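Local coordinates for beta-lactamase/D-alanine Carboxypeptidase (Yersinia pestis, PDB 3RJU), which probably hydrolyses beta-lactams or D-alanyl peptides through an active-site serine, as related beta-lactamases and D-alanine carboxypeptidases do, at residues A[73-77]-A[253-258]. Residues are numbered along the deposited sequence.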
# COMPACT_ATOMS: atom_id res chain seq x y z
N VAL A 73 -10.05 -0.43 9.88
CA VAL A 73 -10.75 -1.66 10.27
C VAL A 73 -10.57 -1.94 11.78
O VAL A 73 -11.53 -2.31 12.47
CB VAL A 73 -10.27 -2.84 9.40
CG1 VAL A 73 -10.67 -4.19 10.00
CG2 VAL A 73 -10.80 -2.69 7.98
N LYS A 74 -9.36 -1.74 12.29
CA LYS A 74 -9.14 -1.95 13.71
C LYS A 74 -9.92 -0.95 14.57
O LYS A 74 -10.57 -1.35 15.55
CB LYS A 74 -7.65 -1.94 14.04
CG LYS A 74 -6.97 -3.19 13.50
CD LYS A 74 -5.49 -3.16 13.72
CE LYS A 74 -4.92 -4.57 13.61
NZ LYS A 74 -3.45 -4.52 13.75
N LEU A 75 -9.93 0.32 14.17
CA LEU A 75 -10.71 1.32 14.90
C LEU A 75 -12.22 1.04 14.82
O LEU A 75 -12.96 1.33 15.77
CB LEU A 75 -10.40 2.74 14.41
CG LEU A 75 -9.01 3.27 14.78
CD1 LEU A 75 -8.82 4.66 14.16
CD2 LEU A 75 -8.80 3.31 16.28
N ALA A 76 -12.67 0.49 13.70
CA ALA A 76 -14.08 0.12 13.58
C ALA A 76 -14.41 -1.02 14.53
O ALA A 76 -15.46 -1.00 15.19
CB ALA A 76 -14.42 -0.28 12.14
N ASP A 77 -13.53 -2.00 14.64
CA ASP A 77 -13.76 -3.08 15.60
C ASP A 77 -13.80 -2.55 17.03
O ASP A 77 -14.55 -3.08 17.88
CB ASP A 77 -12.70 -4.17 15.45
CG ASP A 77 -12.98 -5.36 16.35
OD1 ASP A 77 -13.99 -6.06 16.11
OD2 ASP A 77 -12.19 -5.58 17.29
N ARG A 253 -6.61 -11.52 13.79
CA ARG A 253 -8.06 -11.50 13.94
C ARG A 253 -8.77 -10.68 12.86
O ARG A 253 -9.82 -11.07 12.36
CB ARG A 253 -8.42 -10.97 15.34
CG ARG A 253 -9.91 -10.89 15.60
CD ARG A 253 -10.20 -10.71 17.09
NE ARG A 253 -9.83 -9.38 17.57
CZ ARG A 253 -10.64 -8.32 17.48
NH1 ARG A 253 -11.84 -8.46 16.94
NH2 ARG A 253 -10.25 -7.14 17.94
N SER A 254 -8.19 -9.55 12.49
CA SER A 254 -8.83 -8.64 11.54
C SER A 254 -8.47 -8.91 10.07
O SER A 254 -8.86 -8.11 9.21
CB SER A 254 -8.46 -7.19 11.85
OG SER A 254 -7.06 -7.00 11.74
N ALA A 255 -7.71 -9.97 9.78
CA ALA A 255 -7.22 -10.16 8.40
C ALA A 255 -8.34 -10.25 7.38
O ALA A 255 -8.29 -9.63 6.31
CB ALA A 255 -6.33 -11.39 8.29
N LYS A 256 -9.37 -11.03 7.71
CA LYS A 256 -10.49 -11.20 6.78
C LYS A 256 -11.28 -9.92 6.59
O LYS A 256 -11.69 -9.61 5.47
CB LYS A 256 -11.39 -12.37 7.19
CG LYS A 256 -10.78 -13.70 6.81
CD LYS A 256 -11.61 -14.88 7.26
CE LYS A 256 -11.01 -16.19 6.74
NZ LYS A 256 -11.64 -17.39 7.35
N ARG A 257 -11.48 -9.16 7.66
CA ARG A 257 -12.17 -7.89 7.52
C ARG A 257 -11.33 -6.93 6.69
O ARG A 257 -11.85 -6.16 5.88
CB ARG A 257 -12.51 -7.28 8.89
CG ARG A 257 -13.74 -7.92 9.54
CD ARG A 257 -14.02 -7.31 10.90
NE ARG A 257 -13.26 -7.99 11.95
CZ ARG A 257 -12.31 -7.44 12.70
NH1 ARG A 257 -11.95 -6.16 12.52
NH2 ARG A 257 -11.70 -8.18 13.61
N GLU A 258 -10.02 -6.96 6.88
CA GLU A 258 -9.16 -6.05 6.13
C GLU A 258 -9.21 -6.34 4.64
O GLU A 258 -9.05 -5.43 3.84
CB GLU A 258 -7.72 -6.14 6.61
CG GLU A 258 -7.51 -5.45 7.95
CD GLU A 258 -6.10 -5.63 8.47
OE1 GLU A 258 -5.15 -5.51 7.67
OE2 GLU A 258 -5.95 -5.91 9.68
O HOH W 1 -13.73 -3.82 11.47
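In this serine beta-lactamase/penicillin-binding-protein fold, a salt-bridge network ties the C-terminal end of helix 64-77, which starts beside the family's SxxK sequence pattern, probably that of the catalytic serine, to the short helix 255-258 and the turn leading into it, just ahead of edge strand 261-264. Val73 gives the contact its apolar centre. Val73 CG1 lies 3.4 Å from Arg257 NH1, 4.0 Å from Glu258 CG and 4.2 Å from Ser254 CB, and the same side chain also touches Leu285. One helical turn on, Asp77 faces two arginines. Edge-on, Arg253 NH2 donates to Asp77 OD2 at 2.6 Å and Arg253 NH1 to the same Asp77 OD2 at 2.9 Å. Arg257 instead turns a guanidinium face to Asp77 OD1, a long, purely electrostatic pairing. Lys74 runs past Ser254, with its ammonium paired to Glu70, while Ser254 OG donates to Glu258 OE2 at 2.6 Å. A water completes the join, donating to Val73 O at 2.8 Å and accepting from Arg257 NH1 at 3.1 Å.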